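Local coordinates for putative hydantoin racemase (Klebsiella pneumoniae subsp. pneumoniae, PDB 3QVL), which probably catalyses the interconversion of D and L enantiomers of 5-substituted hydantoins, allantoin in particular, as a member of the HyuE racemase family, at residues A140-V148 with A158-A169; S44-A52 with T117-A125. All blocks are in the same frame, centred on the assembly; numbering follows the deposited sequence.

Interaction 1: A140-V148 with A158-A169. With 5HY ([(4R)-2,5-dioxoimidazolidin-4-yl]acetic acid), chain C.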
loop_
_atom_site.group_PDB
_atom_site.type_symbol
_atom_site.label_atom_id
_atom_site.label_comp_id
_atom_site.label_asym_id
_atom_site.label_seq_id
_atom_site.Cartn_x
_atom_site.Cartn_y
_atom_site.Cartn_z
ATOM N N ALA A 140 0.242 17.083 -2.922
ATOM C CA ALA A 140 -0.670 17.415 -4.018
ATOM C C ALA A 140 0.057 17.556 -5.353
ATOM O O ALA A 140 1.265 17.798 -5.396
ATOM C CB ALA A 140 -1.445 18.696 -3.701
ATOM N N LEU A 141 -0.697 17.396 -6.438
ATOM C CA LEU A 141 -0.194 17.620 -7.789
ATOM C C LEU A 141 -1.069 18.662 -8.471
ATOM O O LEU A 141 -2.299 18.587 -8.408
ATOM C CB LEU A 141 -0.199 16.322 -8.605
ATOM C CG LEU A 141 0.656 15.129 -8.171
ATOM C CD1 LEU A 141 -0.100 14.249 -7.184
ATOM C CD2 LEU A 141 1.043 14.321 -9.395
ATOM N N HIS A 142 -0.431 19.635 -9.114
ATOM C CA HIS A 142 -1.150 20.713 -9.782
ATOM C C HIS A 142 -0.635 20.945 -11.196
ATOM O O HIS A 142 0.531 20.681 -11.496
ATOM C CB HIS A 142 -1.025 22.019 -8.997
ATOM C CG HIS A 142 -1.325 21.891 -7.536
ATOM N ND1 HIS A 142 -2.577 21.572 -7.054
ATOM C CD2 HIS A 142 -0.536 22.063 -6.450
ATOM C CE1 HIS A 142 -2.542 21.540 -5.734
ATOM N NE2 HIS A 142 -1.316 21.836 -5.342
ATOM N N ALA A 143 -1.518 21.447 -12.055
ATOM C CA ALA A 143 -1.149 21.876 -13.398
ATOM C C ALA A 143 -1.586 23.322 -13.608
ATOM O O ALA A 143 -2.640 23.732 -13.117
ATOM C CB ALA A 143 -1.781 20.970 -14.438
ATOM N N ILE A 144 -0.773 24.090 -14.331
ATOM C CA ILE A 144 -1.083 25.499 -14.605
ATOM C C ILE A 144 -2.042 25.675 -15.786
ATOM O O ILE A 144 -2.464 26.795 -16.091
ATOM C CB ILE A 144 0.198 26.365 -14.801
ATOM C CG1 ILE A 144 1.034 25.863 -15.987
ATOM C CG2 ILE A 144 1.015 26.416 -13.506
ATOM C CD1 ILE A 144 2.046 26.871 -16.511
ATOM N N ASP A 145 -2.377 24.558 -16.435
ATOM C CA ASP A 145 -3.351 24.503 -17.536
ATOM C C ASP A 145 -2.932 25.290 -18.784
ATOM O O ASP A 145 -3.712 26.070 -19.341
ATOM C CB ASP A 145 -4.753 24.913 -17.061
ATOM N N LEU A 146 -1.690 25.077 -19.212
ATOM C CA LEU A 146 -1.186 25.631 -20.465
ATOM C C LEU A 146 -0.429 24.550 -21.232
ATOM O O LEU A 146 0.038 23.582 -20.626
ATOM C CB LEU A 146 -0.271 26.834 -20.204
ATOM C CG LEU A 146 -0.886 28.164 -19.752
ATOM C CD1 LEU A 146 0.217 29.173 -19.482
ATOM C CD2 LEU A 146 -1.870 28.717 -20.780
ATOM N N PRO A 147 -0.313 24.698 -22.569
ATOM C CA PRO A 147 0.547 23.789 -23.327
ATOM C C PRO A 147 1.984 23.856 -22.821
ATOM O O PRO A 147 2.421 24.904 -22.343
ATOM C CB PRO A 147 0.466 24.338 -24.754
ATOM C CG PRO A 147 -0.842 25.038 -24.812
ATOM C CD PRO A 147 -1.033 25.636 -23.452
ATOM N N VAL A 148 2.700 22.740 -22.920
ATOM C CA VAL A 148 4.085 22.645 -22.455
ATOM C C VAL A 148 4.973 23.760 -23.025
ATOM O O VAL A 148 5.760 24.372 -22.297
ATOM C CB VAL A 148 4.678 21.241 -22.765
ATOM C CG1 VAL A 148 6.196 21.235 -22.650
ATOM C CG2 VAL A 148 4.071 20.198 -21.837
ATOM N N ALA A 158 3.173 31.695 -18.485
ATOM C CA ALA A 158 3.385 30.396 -17.848
ATOM C C ALA A 158 4.224 30.529 -16.580
ATOM O O ALA A 158 3.908 29.923 -15.557
ATOM C CB ALA A 158 4.033 29.421 -18.822
ATOM N N GLN A 159 5.277 31.341 -16.659
ATOM C CA GLN A 159 6.172 31.600 -15.530
ATOM C C GLN A 159 5.445 32.254 -14.354
ATOM O O GLN A 159 5.686 31.900 -13.197
ATOM C CB GLN A 159 7.356 32.470 -15.972
ATOM C CG GLN A 159 8.427 31.734 -16.786
ATOM C CD GLN A 159 8.027 31.456 -18.232
ATOM O OE1 GLN A 159 7.040 31.995 -18.739
ATOM N NE2 GLN A 159 8.801 30.612 -18.903
ATOM N N GLU A 160 4.557 33.201 -14.656
ATOM C CA GLU A 160 3.749 33.863 -13.631
ATOM C C GLU A 160 2.728 32.904 -13.018
ATOM O O GLU A 160 2.491 32.935 -11.808
ATOM C CB GLU A 160 3.061 35.114 -14.199
ATOM C CG GLU A 160 2.185 35.895 -13.202
ATOM C CD GLU A 160 2.931 36.351 -11.949
ATOM O OE1 GLU A 160 4.129 36.697 -12.039
ATOM O OE2 GLU A 160 2.308 36.371 -10.867
ATOM N N LYS A 161 2.140 32.052 -13.857
ATOM C CA LYS A 161 1.192 31.033 -13.402
ATOM C C LYS A 161 1.842 29.997 -12.485
ATOM O O LYS A 161 1.216 29.537 -11.528
ATOM C CB LYS A 161 0.520 30.347 -14.592
ATOM C CG LYS A 161 -0.726 31.056 -15.091
ATOM C CD LYS A 161 -1.302 30.360 -16.310
ATOM C CE LYS A 161 -2.797 30.603 -16.440
ATOM N NZ LYS A 161 -3.577 29.764 -15.484
ATOM N N VAL A 162 3.091 29.637 -12.782
ATOM C CA VAL A 162 3.867 28.729 -11.931
ATOM C C VAL A 162 4.080 29.358 -10.552
ATOM O O VAL A 162 3.824 28.720 -9.527
ATOM C CB VAL A 162 5.229 28.346 -12.580
ATOM C CG1 VAL A 162 6.130 27.614 -11.587
ATOM C CG2 VAL A 162 5.011 27.490 -13.816
ATOM N N ARG A 163 4.527 30.612 -10.544
ATOM C CA ARG A 163 4.758 31.367 -9.313
ATOM C C ARG A 163 3.502 31.431 -8.441
ATOM O O ARG A 163 3.554 31.117 -7.250
ATOM C CB ARG A 163 5.259 32.778 -9.646
ATOM C CG ARG A 163 5.588 33.640 -8.437
ATOM C CD ARG A 163 5.865 35.076 -8.855
ATOM N NE ARG A 163 5.759 36.002 -7.731
ATOM C CZ ARG A 163 4.641 36.627 -7.366
ATOM N NH1 ARG A 163 3.510 36.436 -8.034
ATOM N NH2 ARG A 163 4.655 37.449 -6.325
ATOM N N GLU A 164 2.380 31.823 -9.046
ATOM C CA GLU A 164 1.098 31.936 -8.345
ATOM C C GLU A 164 0.614 30.594 -7.800
ATOM O O GLU A 164 0.085 30.521 -6.689
ATOM C CB GLU A 164 0.033 32.544 -9.262
ATOM C CG GLU A 164 0.225 34.029 -9.552
ATOM C CD GLU A 164 -0.766 34.573 -10.572
ATOM O OE1 GLU A 164 -1.738 33.866 -10.916
ATOM O OE2 GLU A 164 -0.571 35.719 -11.031
ATOM N N ARG A 165 0.800 29.538 -8.590
ATOM C CA ARG A 165 0.432 28.186 -8.178
ATOM C C ARG A 165 1.314 27.638 -7.058
ATOM O O ARG A 165 0.838 26.884 -6.208
ATOM C CB ARG A 165 0.418 27.237 -9.377
ATOM C CG ARG A 165 -0.949 26.644 -9.650
ATOM C CD ARG A 165 -1.070 25.315 -8.941
ATOM N NE ARG A 165 -2.408 25.043 -8.421
ATOM C CZ ARG A 165 -2.727 25.056 -7.129
ATOM N NH1 ARG A 165 -1.811 25.336 -6.209
ATOM N NH2 ARG A 165 -3.967 24.784 -6.752
ATOM N N CYS A 166 2.588 28.024 -7.062
ATOM C CA CYS A 166 3.517 27.661 -5.991
ATOM C C CYS A 166 3.119 28.311 -4.666
ATOM O O CYS A 166 3.121 27.652 -3.624
ATOM C CB CYS A 166 4.950 28.052 -6.359
ATOM S SG CYS A 166 5.716 27.013 -7.619
ATOM N N ILE A 167 2.776 29.598 -4.721
ATOM C CA ILE A 167 2.316 30.350 -3.548
ATOM C C ILE A 167 1.051 29.724 -2.960
ATOM O O ILE A 167 0.944 29.549 -1.742
ATOM C CB ILE A 167 2.069 31.851 -3.885
ATOM C CG1 ILE A 167 3.379 32.531 -4.299
ATOM C CG2 ILE A 167 1.452 32.589 -2.689
ATOM C CD1 ILE A 167 3.204 33.859 -5.023
ATOM N N ARG A 168 0.105 29.379 -3.832
ATOM C CA ARG A 168 -1.153 28.767 -3.413
ATOM C C ARG A 168 -0.948 27.359 -2.850
ATOM O O ARG A 168 -1.626 26.965 -1.898
ATOM C CB ARG A 168 -2.162 28.753 -4.566
ATOM C CG ARG A 168 -3.594 28.518 -4.116
ATOM C CD ARG A 168 -4.600 29.184 -5.040
ATOM N NE ARG A 168 -4.936 28.363 -6.202
ATOM C CZ ARG A 168 -5.877 27.422 -6.216
ATOM N NH1 ARG A 168 -6.585 27.155 -5.124
ATOM N NH2 ARG A 168 -6.111 26.740 -7.329
ATOM N N ALA A 169 -0.010 26.616 -3.437
ATOM C CA ALA A 169 0.334 25.271 -2.972
ATOM C C ALA A 169 0.901 25.289 -1.553
ATOM O O ALA A 169 0.521 24.468 -0.718
ATOM C CB ALA A 169 1.317 24.611 -3.931
HETATM C C 5HY C . 8.634 17.917 -19.846
HETATM N N 5HY C . 6.915 17.356 -21.269
HETATM O O 5HY C . 9.348 18.081 -18.859
HETATM C CA 5HY C . 7.274 17.231 -19.851
HETATM C CB 5HY C . 6.250 17.922 -18.924
HETATM C CG 5HY C . 6.130 19.448 -19.059
HETATM O OAB 5HY C . 7.942 18.169 -23.110
HETATM N NAF 5HY C . 8.943 18.287 -21.086
HETATM C CAI 5HY C . 7.937 17.945 -21.900
HETATM O OD1 5HY C . 5.162 19.978 -18.475
HETATM O OD2 5HY C . 6.998 20.063 -19.717
HETATM O O HOH W 1 -4.161 24.431 -10.502
#

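Interaction 2: S44-A52 with T117-A125. With 5HY ([(4R)-2,5-dioxoimidazolidin-4-yl]acetic acid), chain C.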
loop_
_atom_site.group_PDB
_atom_site.type_symbol
_atom_site.label_atom_id
_atom_site.label_comp_id
_atom_site.label_asym_id
_atom_site.label_seq_id
_atom_site.Cartn_x
_atom_site.Cartn_y
_atom_site.Cartn_z
ATOM N N SER A 44 6.961 18.603 -28.119
ATOM C CA SER A 44 6.691 18.597 -26.681
ATOM C C SER A 44 5.962 17.320 -26.283
ATOM O O SER A 44 5.246 16.726 -27.091
ATOM C CB SER A 44 5.886 19.831 -26.260
ATOM O OG SER A 44 4.584 19.816 -26.814
ATOM N N ILE A 45 6.149 16.906 -25.034
ATOM C CA ILE A 45 5.573 15.660 -24.541
ATOM C C ILE A 45 4.361 15.950 -23.657
ATOM O O ILE A 45 4.494 16.481 -22.551
ATOM C CB ILE A 45 6.626 14.804 -23.802
ATOM C CG1 ILE A 45 7.832 14.554 -24.713
ATOM C CG2 ILE A 45 6.020 13.480 -23.358
ATOM C CD1 ILE A 45 9.141 14.385 -23.976
ATOM N N GLU A 46 3.183 15.601 -24.168
ATOM C CA GLU A 46 1.913 15.950 -23.535
ATOM C C GLU A 46 0.952 14.764 -23.507
ATOM O O GLU A 46 -0.217 14.890 -23.879
ATOM C CB GLU A 46 1.267 17.132 -24.265
ATOM C CG GLU A 46 2.088 18.414 -24.243
ATOM C CD GLU A 46 1.485 19.521 -25.086
ATOM O OE1 GLU A 46 1.076 19.248 -26.235
ATOM O OE2 GLU A 46 1.432 20.670 -24.601
ATOM N N GLY A 47 1.451 13.615 -23.067
ATOM C CA GLY A 47 0.644 12.402 -22.998
ATOM C C GLY A 47 1.446 11.141 -23.243
ATOM O O GLY A 47 2.663 11.194 -23.436
ATOM N N HIS A 48 0.750 10.008 -23.249
ATOM C CA HIS A 48 1.380 8.691 -23.331
ATOM C C HIS A 48 1.930 8.387 -24.726
ATOM O O HIS A 48 2.985 7.761 -24.859
ATOM C CB HIS A 48 0.396 7.605 -22.883
ATOM C CG HIS A 48 -0.298 7.917 -21.592
ATOM N ND1 HIS A 48 0.208 7.548 -20.365
ATOM C CD2 HIS A 48 -1.456 8.570 -21.339
ATOM C CE1 HIS A 48 -0.608 7.960 -19.412
ATOM N NE2 HIS A 48 -1.627 8.584 -19.976
ATOM N N PHE A 49 1.205 8.830 -25.754
ATOM C CA PHE A 49 1.633 8.705 -27.150
ATOM C C PHE A 49 2.945 9.454 -27.381
ATOM O O PHE A 49 3.888 8.904 -27.957
ATOM C CB PHE A 49 0.524 9.217 -28.081
ATOM C CG PHE A 49 0.908 9.275 -29.537
ATOM C CD1 PHE A 49 0.799 8.151 -30.347
ATOM C CD2 PHE A 49 1.345 10.470 -30.105
ATOM C CE1 PHE A 49 1.139 8.207 -31.699
ATOM C CE2 PHE A 49 1.684 10.538 -31.454
ATOM C CZ PHE A 49 1.582 9.405 -32.251
ATOM N N ASP A 50 2.998 10.701 -26.914
ATOM C CA ASP A 50 4.203 11.524 -26.997
ATOM C C ASP A 50 5.378 10.885 -26.255
ATOM O O ASP A 50 6.509 10.910 -26.740
ATOM C CB ASP A 50 3.942 12.928 -26.442
ATOM C CG ASP A 50 2.947 13.723 -27.276
ATOM O OD1 ASP A 50 2.680 13.348 -28.438
ATOM O OD2 ASP A 50 2.435 14.739 -26.758
ATOM N N GLU A 51 5.097 10.310 -25.084
ATOM C CA GLU A 51 6.116 9.647 -24.264
ATOM C C GLU A 51 6.763 8.452 -24.957
ATOM O O GLU A 51 7.978 8.263 -24.865
ATOM C CB GLU A 51 5.535 9.200 -22.920
ATOM C CG GLU A 51 5.414 10.309 -21.895
ATOM C CD GLU A 51 5.780 9.854 -20.499
ATOM O OE1 GLU A 51 5.269 8.807 -20.046
ATOM O OE2 GLU A 51 6.587 10.549 -19.853
ATOM N N ALA A 52 5.947 7.650 -25.639
ATOM C CA ALA A 52 6.427 6.469 -26.357
ATOM C C ALA A 52 7.388 6.851 -27.481
ATOM O O ALA A 52 8.396 6.175 -27.700
ATOM C CB ALA A 52 5.257 5.660 -26.900
ATOM N N THR A 117 2.633 21.478 -16.148
ATOM C CA THR A 117 2.051 22.390 -17.139
ATOM C C THR A 117 0.634 21.997 -17.590
ATOM O O THR A 117 -0.316 22.747 -17.357
ATOM C CB THR A 117 2.990 22.589 -18.357
ATOM O OG1 THR A 117 4.358 22.493 -17.936
ATOM C CG2 THR A 117 2.764 23.954 -18.991
ATOM N N LEU A 118 0.500 20.835 -18.230
ATOM C CA LEU A 118 -0.796 20.364 -18.742
ATOM C C LEU A 118 -1.482 19.370 -17.802
ATOM O O LEU A 118 -0.827 18.465 -17.281
ATOM C CB LEU A 118 -0.642 19.716 -20.125
ATOM C CG LEU A 118 -0.991 20.456 -21.423
ATOM C CD1 LEU A 118 -1.083 19.445 -22.551
ATOM C CD2 LEU A 118 -2.293 21.244 -21.338
ATOM N N PRO A 119 -2.807 19.531 -17.594
ATOM C CA PRO A 119 -3.607 18.628 -16.756
ATOM C C PRO A 119 -3.529 17.145 -17.133
ATOM O O PRO A 119 -3.508 16.295 -16.242
ATOM C CB PRO A 119 -5.034 19.147 -16.954
ATOM C CG PRO A 119 -4.860 20.590 -17.222
ATOM C CD PRO A 119 -3.600 20.696 -18.034
ATOM N N ARG A 120 -3.484 16.836 -18.428
ATOM C CA ARG A 120 -3.470 15.438 -18.879
ATOM C C ARG A 120 -2.153 14.707 -18.574
ATOM O O ARG A 120 -2.074 13.483 -18.709
ATOM C CB ARG A 120 -3.839 15.325 -20.366
ATOM C CG ARG A 120 -2.792 15.847 -21.345
ATOM C CD ARG A 120 -3.214 15.591 -22.786
ATOM N NE ARG A 120 -3.332 14.163 -23.088
ATOM C CZ ARG A 120 -3.805 13.667 -24.229
ATOM N NH1 ARG A 120 -4.212 14.474 -25.201
ATOM N NH2 ARG A 120 -3.872 12.354 -24.400
ATOM N N THR A 121 -1.134 15.459 -18.161
ATOM C CA THR A 121 0.156 14.879 -17.783
ATOM C C THR A 121 0.230 14.556 -16.288
ATOM O O THR A 121 1.191 13.931 -15.833
ATOM C CB THR A 121 1.350 15.787 -18.177
ATOM O OG1 THR A 121 1.342 16.978 -17.382
ATOM C CG2 THR A 121 1.295 16.155 -19.658
ATOM N N LEU A 122 -0.780 14.983 -15.529
ATOM C CA LEU A 122 -0.831 14.720 -14.088
ATOM C C LEU A 122 -0.854 13.224 -13.776
ATOM O O LEU A 122 -0.217 12.779 -12.819
ATOM C CB LEU A 122 -2.026 15.425 -13.434
ATOM C CG LEU A 122 -1.958 16.949 -13.267
ATOM C CD1 LEU A 122 -3.346 17.525 -13.031
ATOM C CD2 LEU A 122 -1.012 17.350 -12.141
ATOM N N ILE A 123 -1.572 12.457 -14.596
ATOM C CA ILE A 123 -1.645 10.998 -14.453
ATOM C C ILE A 123 -0.274 10.330 -14.626
ATOM O O ILE A 123 0.034 9.347 -13.947
ATOM C CB ILE A 123 -2.718 10.366 -15.404
ATOM C CG1 ILE A 123 -3.021 8.910 -15.022
ATOM C CG2 ILE A 123 -2.313 10.484 -16.879
ATOM C CD1 ILE A 123 -3.835 8.752 -13.746
ATOM N N ILE A 124 0.541 10.878 -15.529
ATOM C CA ILE A 124 1.902 10.392 -15.763
ATOM C C ILE A 124 2.770 10.623 -14.522
ATOM O O ILE A 124 3.540 9.746 -14.123
ATOM C CB ILE A 124 2.536 11.049 -17.023
ATOM C CG1 ILE A 124 1.726 10.690 -18.276
ATOM C CG2 ILE A 124 4.001 10.629 -17.188
ATOM C CD1 ILE A 124 2.059 11.521 -19.509
ATOM N N ALA A 125 2.623 11.799 -13.913
ATOM C CA ALA A 125 3.329 12.134 -12.677
ATOM C C ALA A 125 2.858 11.273 -11.502
ATOM O O ALA A 125 3.665 10.876 -10.660
ATOM C CB ALA A 125 3.174 13.613 -12.359
HETATM C C 5HY C . 8.634 17.917 -19.846
HETATM N N 5HY C . 6.915 17.356 -21.269
HETATM O O 5HY C . 9.348 18.081 -18.859
HETATM C CA 5HY C . 7.274 17.231 -19.851
HETATM C CB 5HY C . 6.250 17.922 -18.924
HETATM C CG 5HY C . 6.130 19.448 -19.059
HETATM O OAB 5HY C . 7.942 18.169 -23.110
HETATM N NAF 5HY C . 8.943 18.287 -21.086
HETATM C CAI 5HY C . 7.937 17.945 -21.900
HETATM O OD1 5HY C . 5.162 19.978 -18.475
HETATM O OD2 5HY C . 6.998 20.063 -19.717
#

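Interaction 1: A140-V148 with A158-A169
The guanidinium of R165 lies flat over one face of the H142 imidazole, the two planes only 5° apart and their centres 3.5 Å from each other. R165 reaches it by bending at chi2 (-93°) and chi3, which swings the long chain across the ring at about a right angle; CD comes within 3.3 Å of H142 CB. In the guanidinium plane, a water accepts from R165 NE and donates to A143 O, helping to hold the flat group's rotation, while H142 NE2 is hydrogen-bonded to D173. Strand 138-143 is an outer strand, within the chain, of a parallel beta-sheet, and helix 157-172 packs across it as the beta-alpha-beta connection to strand 177-180. Further along, I144 wedges its branched side chain at the helix: CG2 sits over the backbone of K161, and CD1 approaches V162 CG2, an apolar methyl, at 4.1 Å. A158, with its lone methyl, leaves room for both I144 CD1 (4.0 Å from A158 CB) and L146 CD1. K161 lies across L146, CD against CD1 at 3.7 Å, its methylenes making an apolar surface before chi4 turns the ammonium back. There NZ gives a hydrogen bond to I144 O (3.2 Å), tilted 16° from the carbonyl plane.

Interaction 2: S44-A52 with T117-A125
The ligand cleft of this Asp/Glu/hydantoin racemase fold lies between two alpha/beta halves, and each sends a segment here: 44-52, beyond strand 31-36 of one parallel sheet, leads into helix 48-68, and 117-125, beyond strand 112-116 of the other, into helix 122-132. G47 and T121 are the closest pair of backbones. From one side the backbone of I45 holds the hydantoin ring by two bonds: I45 N gives to OAB of 5HY at 2.9 Å (167°), and N of 5HY gives to I45 O at 2.9 Å, almost straight (177°). From the other, T117 OG1 donates to carboxylate oxygen OD1 of 5HY at 2.7 Å.

Beyond the ligand, aliphatic carbons of L118, T121, I123 and I124 pack against polar or charged partners. L118 CD1 lies 3.5 Å from E46 OE2, which accepts from V148 N; OE1 is salt-bridged to K233 of the second subunit. R120 is bent at chi3, its CD 3.3 Å from E46 O, which lies over a guanidinium face without a hydrogen bond. The charged end turns to A228, E231 (from NH1) and E88 (from NH2) of the second subunit. T121 CG2 meets E46 CA at 3.9 Å. G47, N-cap of helix 48-68, suits its phi of 148°, where a CB would jam against E46 O. I124 uses all three outer carbons: CD1 lies 3.8 Å from G47 C and over the H48 ring, CG1 nears H48 CE1, and CG2 meets the E51 carboxylate, the I124 and E51 side chains running past each other in opposite directions. I123 CG2 approaches H48 NE2, a buried nitrogen with no polar partner in the model. D50 OD2 accepts from E46 N through its anti lone pair, and L118 O takes two donors from T121, the backbone N and hydroxyl OG1, the latter 2.6 Å away in the carbonyl plane.

Interactions 1 and 2 have their centres 16 Å apart, yet the loop after strand 138-143 joins them directly. A probable hydrogen bond runs from V148 N to E46 OE2 (3.0 Å), and another from L146 N to T117 O (3.3 Å), while L118 CD2 packs against L146 O. E46 thus ties the loop of 140-148 to the turn before helix 48-68. Both contacts reach 5HY: interaction 2 grips it through polar atoms, whereas interaction 1 supplies the apolar V148, whose CG1 is 3.3 Å from OD2 of 5HY and whose CG2 lies 3.5 Å from CG of 5HY. S182, G183, F78 and N10 complete the hydrogen bonding around the ligand.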